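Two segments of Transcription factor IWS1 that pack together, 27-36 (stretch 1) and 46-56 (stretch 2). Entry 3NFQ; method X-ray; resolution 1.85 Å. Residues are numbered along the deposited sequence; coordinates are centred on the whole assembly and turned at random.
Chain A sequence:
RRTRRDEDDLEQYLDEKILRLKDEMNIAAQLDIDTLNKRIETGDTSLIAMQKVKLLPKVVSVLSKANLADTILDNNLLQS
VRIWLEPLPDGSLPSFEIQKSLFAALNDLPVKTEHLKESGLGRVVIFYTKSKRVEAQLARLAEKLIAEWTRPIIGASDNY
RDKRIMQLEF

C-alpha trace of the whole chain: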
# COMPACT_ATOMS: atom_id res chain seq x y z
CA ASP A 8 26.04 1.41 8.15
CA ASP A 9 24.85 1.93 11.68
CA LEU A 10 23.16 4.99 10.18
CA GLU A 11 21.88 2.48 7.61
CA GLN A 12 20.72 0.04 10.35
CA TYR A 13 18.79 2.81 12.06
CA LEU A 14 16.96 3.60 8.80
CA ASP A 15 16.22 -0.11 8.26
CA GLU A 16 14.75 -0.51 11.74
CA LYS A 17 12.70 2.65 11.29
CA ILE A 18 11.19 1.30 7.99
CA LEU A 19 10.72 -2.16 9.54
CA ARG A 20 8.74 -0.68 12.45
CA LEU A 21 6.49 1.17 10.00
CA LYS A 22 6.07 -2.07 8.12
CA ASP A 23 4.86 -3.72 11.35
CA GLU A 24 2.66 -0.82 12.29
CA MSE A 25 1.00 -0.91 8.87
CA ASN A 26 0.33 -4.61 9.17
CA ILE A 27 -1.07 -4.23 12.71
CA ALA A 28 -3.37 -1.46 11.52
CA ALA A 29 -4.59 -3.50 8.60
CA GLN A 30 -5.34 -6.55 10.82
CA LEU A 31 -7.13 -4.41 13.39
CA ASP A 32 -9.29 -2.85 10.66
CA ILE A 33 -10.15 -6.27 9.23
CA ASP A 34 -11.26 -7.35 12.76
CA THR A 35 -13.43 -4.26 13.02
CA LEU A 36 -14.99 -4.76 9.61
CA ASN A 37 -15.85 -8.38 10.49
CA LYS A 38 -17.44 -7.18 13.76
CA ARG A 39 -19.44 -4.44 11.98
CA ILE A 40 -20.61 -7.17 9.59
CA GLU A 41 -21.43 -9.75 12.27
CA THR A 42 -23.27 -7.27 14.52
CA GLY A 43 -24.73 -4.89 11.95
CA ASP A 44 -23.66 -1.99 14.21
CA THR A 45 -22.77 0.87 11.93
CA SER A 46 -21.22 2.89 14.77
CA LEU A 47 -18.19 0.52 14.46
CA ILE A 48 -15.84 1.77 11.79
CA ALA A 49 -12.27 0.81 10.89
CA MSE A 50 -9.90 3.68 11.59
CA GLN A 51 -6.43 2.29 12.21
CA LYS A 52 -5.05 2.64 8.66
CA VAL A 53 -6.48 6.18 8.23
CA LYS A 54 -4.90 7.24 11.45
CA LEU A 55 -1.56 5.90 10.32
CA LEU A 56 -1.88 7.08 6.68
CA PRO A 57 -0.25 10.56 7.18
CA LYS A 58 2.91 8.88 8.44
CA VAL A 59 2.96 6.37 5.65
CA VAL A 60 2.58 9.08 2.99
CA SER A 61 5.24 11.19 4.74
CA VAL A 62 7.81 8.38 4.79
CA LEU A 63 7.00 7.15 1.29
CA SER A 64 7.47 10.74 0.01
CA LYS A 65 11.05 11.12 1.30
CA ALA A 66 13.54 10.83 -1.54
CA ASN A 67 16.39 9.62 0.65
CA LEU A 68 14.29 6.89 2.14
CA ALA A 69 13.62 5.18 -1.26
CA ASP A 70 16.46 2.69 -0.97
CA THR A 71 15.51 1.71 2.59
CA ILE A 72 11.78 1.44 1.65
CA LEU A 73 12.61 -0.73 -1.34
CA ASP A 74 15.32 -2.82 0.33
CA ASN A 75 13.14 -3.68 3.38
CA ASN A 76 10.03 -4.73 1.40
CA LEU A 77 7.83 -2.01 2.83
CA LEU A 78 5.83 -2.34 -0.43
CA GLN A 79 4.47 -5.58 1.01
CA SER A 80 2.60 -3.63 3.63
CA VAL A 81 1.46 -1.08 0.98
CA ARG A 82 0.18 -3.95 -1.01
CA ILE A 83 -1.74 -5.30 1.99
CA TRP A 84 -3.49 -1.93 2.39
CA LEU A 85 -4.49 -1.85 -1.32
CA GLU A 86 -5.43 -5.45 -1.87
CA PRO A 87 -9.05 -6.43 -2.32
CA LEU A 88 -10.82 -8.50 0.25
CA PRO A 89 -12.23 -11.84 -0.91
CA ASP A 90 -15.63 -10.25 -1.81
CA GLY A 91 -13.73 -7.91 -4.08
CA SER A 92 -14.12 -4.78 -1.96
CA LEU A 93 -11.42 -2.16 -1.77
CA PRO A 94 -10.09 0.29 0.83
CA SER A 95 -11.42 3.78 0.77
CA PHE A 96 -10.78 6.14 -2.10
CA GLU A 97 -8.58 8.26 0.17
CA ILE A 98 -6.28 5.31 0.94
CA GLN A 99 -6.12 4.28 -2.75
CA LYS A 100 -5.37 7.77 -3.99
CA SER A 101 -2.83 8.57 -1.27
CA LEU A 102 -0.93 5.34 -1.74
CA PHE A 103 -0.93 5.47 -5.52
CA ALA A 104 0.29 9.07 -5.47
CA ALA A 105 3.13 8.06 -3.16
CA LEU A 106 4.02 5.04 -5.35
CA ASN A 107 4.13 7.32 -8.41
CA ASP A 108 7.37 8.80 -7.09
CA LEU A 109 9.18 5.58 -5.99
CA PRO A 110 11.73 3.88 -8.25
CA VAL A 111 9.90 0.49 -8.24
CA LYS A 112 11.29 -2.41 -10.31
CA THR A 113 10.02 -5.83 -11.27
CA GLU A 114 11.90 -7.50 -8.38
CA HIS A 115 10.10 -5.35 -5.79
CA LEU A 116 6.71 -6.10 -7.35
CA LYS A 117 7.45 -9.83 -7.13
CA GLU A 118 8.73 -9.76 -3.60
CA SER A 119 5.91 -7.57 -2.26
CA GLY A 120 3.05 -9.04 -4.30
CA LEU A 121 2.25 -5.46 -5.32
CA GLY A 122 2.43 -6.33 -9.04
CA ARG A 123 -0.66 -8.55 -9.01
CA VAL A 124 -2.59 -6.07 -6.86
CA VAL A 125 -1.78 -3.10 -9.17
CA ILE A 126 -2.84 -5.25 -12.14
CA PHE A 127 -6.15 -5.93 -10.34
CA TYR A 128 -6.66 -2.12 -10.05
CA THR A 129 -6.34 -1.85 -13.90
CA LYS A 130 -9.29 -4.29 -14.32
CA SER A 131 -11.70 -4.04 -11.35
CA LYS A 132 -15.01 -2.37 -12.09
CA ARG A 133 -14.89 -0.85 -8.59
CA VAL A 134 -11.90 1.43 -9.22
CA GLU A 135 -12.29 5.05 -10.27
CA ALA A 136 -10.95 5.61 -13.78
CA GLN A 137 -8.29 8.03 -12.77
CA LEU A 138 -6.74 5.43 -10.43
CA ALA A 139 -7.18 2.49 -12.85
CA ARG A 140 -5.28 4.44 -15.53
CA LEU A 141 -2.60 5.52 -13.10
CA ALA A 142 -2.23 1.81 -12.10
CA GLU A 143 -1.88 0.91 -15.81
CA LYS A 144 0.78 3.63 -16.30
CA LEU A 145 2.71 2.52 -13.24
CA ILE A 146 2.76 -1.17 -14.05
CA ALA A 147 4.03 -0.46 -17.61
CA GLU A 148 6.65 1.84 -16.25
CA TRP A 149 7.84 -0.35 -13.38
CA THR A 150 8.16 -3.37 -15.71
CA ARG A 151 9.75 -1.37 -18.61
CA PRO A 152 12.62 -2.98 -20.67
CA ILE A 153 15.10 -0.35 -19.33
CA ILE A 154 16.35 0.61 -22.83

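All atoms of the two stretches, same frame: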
# COMPACT_ATOMS: atom_id res chain seq x y z
N ILE A 27 -0.21 -4.19 11.51
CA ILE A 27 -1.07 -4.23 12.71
C ILE A 27 -2.32 -3.41 12.43
O ILE A 27 -3.43 -3.81 12.72
CB ILE A 27 -0.34 -3.66 13.94
CG1 ILE A 27 0.71 -4.66 14.43
CG2 ILE A 27 -1.38 -3.32 15.06
CD1 ILE A 27 1.86 -4.03 15.28
N ALA A 28 -2.16 -2.25 11.84
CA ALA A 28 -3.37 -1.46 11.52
C ALA A 28 -4.31 -2.15 10.56
O ALA A 28 -5.55 -2.11 10.72
CB ALA A 28 -2.97 -0.10 10.96
N ALA A 29 -3.75 -2.84 9.56
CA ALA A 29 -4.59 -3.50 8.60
C ALA A 29 -5.39 -4.68 9.22
O ALA A 29 -6.59 -4.89 8.89
CB ALA A 29 -3.75 -3.98 7.46
N GLN A 30 -4.71 -5.45 10.07
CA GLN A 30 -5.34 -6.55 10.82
C GLN A 30 -6.39 -6.03 11.78
O GLN A 30 -7.49 -6.52 11.83
CB GLN A 30 -4.27 -7.38 11.57
CG GLN A 30 -4.88 -8.72 12.12
CD GLN A 30 -5.65 -9.52 11.03
OE1 GLN A 30 -5.13 -9.78 9.94
NE2 GLN A 30 -6.92 -9.87 11.32
N LEU A 31 -6.07 -4.99 12.53
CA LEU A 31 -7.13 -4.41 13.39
C LEU A 31 -8.37 -3.97 12.62
O LEU A 31 -9.51 -4.24 13.04
CB LEU A 31 -6.60 -3.26 14.25
CG LEU A 31 -5.56 -3.64 15.28
CD1 LEU A 31 -4.92 -2.39 15.81
CD2 LEU A 31 -6.14 -4.46 16.42
N ASP A 32 -8.17 -3.28 11.50
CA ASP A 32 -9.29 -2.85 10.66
C ASP A 32 -10.09 -4.05 10.09
O ASP A 32 -11.30 -4.02 10.04
CB ASP A 32 -8.77 -1.94 9.53
CG ASP A 32 -8.48 -0.52 10.02
OD1 ASP A 32 -8.73 -0.29 11.23
OD2 ASP A 32 -8.02 0.35 9.22
N ILE A 33 -9.41 -5.10 9.66
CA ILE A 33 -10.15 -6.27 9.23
C ILE A 33 -11.03 -6.83 10.40
O ILE A 33 -12.21 -7.23 10.19
CB ILE A 33 -9.18 -7.35 8.66
CG1 ILE A 33 -8.63 -6.95 7.28
CG2 ILE A 33 -9.91 -8.71 8.48
CD1 ILE A 33 -9.71 -6.74 6.26
N ASP A 34 -10.48 -6.87 11.62
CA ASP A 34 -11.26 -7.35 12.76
C ASP A 34 -12.48 -6.49 12.93
O ASP A 34 -13.59 -7.01 13.13
CB ASP A 34 -10.43 -7.37 14.05
CG ASP A 34 -9.28 -8.38 14.03
OD1 ASP A 34 -9.23 -9.28 13.15
OD2 ASP A 34 -8.41 -8.26 14.92
N THR A 35 -12.30 -5.17 12.87
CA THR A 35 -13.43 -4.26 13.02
C THR A 35 -14.52 -4.41 11.96
O THR A 35 -15.75 -4.40 12.26
CB THR A 35 -12.97 -2.81 13.03
OG1 THR A 35 -12.14 -2.57 14.16
CG2 THR A 35 -14.13 -1.84 13.04
N LEU A 36 -14.07 -4.54 10.71
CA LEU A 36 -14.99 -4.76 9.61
C LEU A 36 -15.81 -6.02 9.86
O LEU A 36 -17.04 -5.99 9.76
CB LEU A 36 -14.24 -4.82 8.27
CG LEU A 36 -15.14 -5.15 7.05
CD1 LEU A 36 -16.22 -4.12 6.81
CD2 LEU A 36 -14.24 -5.27 5.82
N SER A 46 -22.04 1.93 13.99
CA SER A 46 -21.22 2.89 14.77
C SER A 46 -19.77 2.37 14.93
O SER A 46 -18.92 3.11 15.40
CB SER A 46 -21.81 3.22 16.14
OG SER A 46 -21.83 2.04 16.94
N LEU A 47 -19.53 1.11 14.55
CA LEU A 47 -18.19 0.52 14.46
C LEU A 47 -17.60 0.78 13.09
O LEU A 47 -18.17 0.36 12.07
CB LEU A 47 -18.26 -1.00 14.63
CG LEU A 47 -18.83 -1.44 15.99
CD1 LEU A 47 -19.04 -2.93 15.98
CD2 LEU A 47 -17.90 -0.99 17.11
N ILE A 48 -16.46 1.46 13.06
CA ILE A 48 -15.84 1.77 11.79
C ILE A 48 -14.33 1.62 11.91
O ILE A 48 -13.73 2.06 12.90
CB ILE A 48 -16.33 3.17 11.23
CG1 ILE A 48 -16.07 3.26 9.73
CG2 ILE A 48 -15.72 4.29 11.93
CD1 ILE A 48 -16.95 4.24 9.01
N ALA A 49 -13.72 1.03 10.90
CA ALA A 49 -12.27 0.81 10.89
C ALA A 49 -11.49 2.14 10.72
O ALA A 49 -11.74 2.96 9.83
CB ALA A 49 -11.94 -0.23 9.80
N MSE A 50 -10.63 2.44 11.67
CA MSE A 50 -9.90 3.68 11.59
C MSE A 50 -8.40 3.54 11.70
O MSE A 50 -7.73 4.55 11.61
CB MSE A 50 -10.35 4.65 12.71
CG MSE A 50 -11.83 4.90 12.70
SE MSE A 50 -12.22 6.35 14.05
CE MSE A 50 -11.55 5.40 15.79
N GLN A 51 -7.85 2.34 11.88
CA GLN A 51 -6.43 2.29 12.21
C GLN A 51 -5.54 2.74 11.04
O GLN A 51 -4.58 3.49 11.25
CB GLN A 51 -5.99 0.93 12.76
CG GLN A 51 -6.68 0.53 14.09
CD GLN A 51 -6.45 1.60 15.18
OE1 GLN A 51 -7.37 2.29 15.52
NE2 GLN A 51 -5.21 1.73 15.67
N LYS A 52 -5.80 2.20 9.85
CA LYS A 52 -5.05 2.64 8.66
C LYS A 52 -5.15 4.15 8.42
O LYS A 52 -4.12 4.79 8.21
CB LYS A 52 -5.53 1.89 7.42
CG LYS A 52 -5.30 0.41 7.51
CD LYS A 52 -5.58 -0.17 6.09
CE LYS A 52 -7.04 -0.09 5.55
NZ LYS A 52 -7.97 -0.83 6.52
N VAL A 53 -6.35 4.71 8.48
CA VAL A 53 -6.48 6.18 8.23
C VAL A 53 -5.75 6.99 9.24
O VAL A 53 -5.21 8.04 8.92
CB VAL A 53 -7.94 6.71 8.06
CG1 VAL A 53 -8.61 6.05 6.89
CG2 VAL A 53 -8.79 6.53 9.31
N LYS A 54 -5.68 6.50 10.48
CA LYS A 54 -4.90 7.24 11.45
C LYS A 54 -3.43 7.20 11.17
O LYS A 54 -2.72 8.12 11.53
CB LYS A 54 -5.09 6.69 12.87
CG LYS A 54 -6.46 6.97 13.43
CD LYS A 54 -6.45 6.54 14.91
CE LYS A 54 -7.84 6.50 15.46
NZ LYS A 54 -7.90 5.70 16.75
N LEU A 55 -2.94 6.06 10.63
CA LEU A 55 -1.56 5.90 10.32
C LEU A 55 -1.20 6.49 8.94
O LEU A 55 -0.05 6.75 8.68
CB LEU A 55 -1.16 4.42 10.38
CG LEU A 55 0.30 3.99 10.26
CD1 LEU A 55 1.29 4.69 11.27
CD2 LEU A 55 0.37 2.48 10.42
N LEU A 56 -2.17 6.68 8.07
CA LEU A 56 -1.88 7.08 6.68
C LEU A 56 -0.93 8.30 6.50
O LEU A 56 -0.01 8.25 5.70
CB LEU A 56 -3.20 7.23 5.91
CG LEU A 56 -3.10 7.63 4.42
CD1 LEU A 56 -2.41 6.49 3.58
CD2 LEU A 56 -4.48 7.97 3.91
O HOH W 1 -7.23 -3.64 6.55
O HOH W 2 -8.79 2.84 8.41

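The first turn of an α-helix leaves backbone NH groups without partners in its own helix, and an acidic side chain from a neighbouring segment can satisfy them. IWS1 offers a compact example, in which Asp 32, from within one helix, serves the start of another. Its carboxylate accepts two backbone hydrogen bonds, from Gln 51 N to OD1 of Asp 32 at 2.8 Å and from Lys 52 N to OD2 of Asp 32 at 3.0 Å, both with favourable angles. The Met 50 amide (a selenomethionine, at the N-cap position) also lies near, its N 3.4 Å from Asp 32 OD1, but the angle is too poor for a hydrogen bond.

Charge reinforces the arrangement. The side chain of Lys 52 leaves its CA sideways and then curls back, so that NZ forms a salt bridge with Asp 32 OD2 at 2.9 Å. Thus one residue supplies both a backbone and a side-chain donor to the same oxygen. Water extends the network: one molecule accepts from Lys 52 NZ and donates to Ala 29 O, while a second donates to Asp 32 OD2 and accepts from Val 53 N.

Around this buried carboxylate, small side chains permit close approach. The CA atoms of Asp 32 and Ala 49 are 4.7 Å apart, and Ala 49 CB lies 3.5 Å from Asp 32 CG. One turn earlier, Ala 28 points toward the second helix, its CB 3.7 Å from Gln 51 CB and 4.3 Å from Leu 55 CD2. Leu 31 CB packs on Gln 51 CG at 3.8 Å, whereas the end of Gln 51 leads away. In the other direction, Thr 35 CG2 rests 3.6 Å from Ile 48 C, against the extended segment preceding the helix. The helix axes run roughly antiparallel, at 149°, approaching to 8.6 Å.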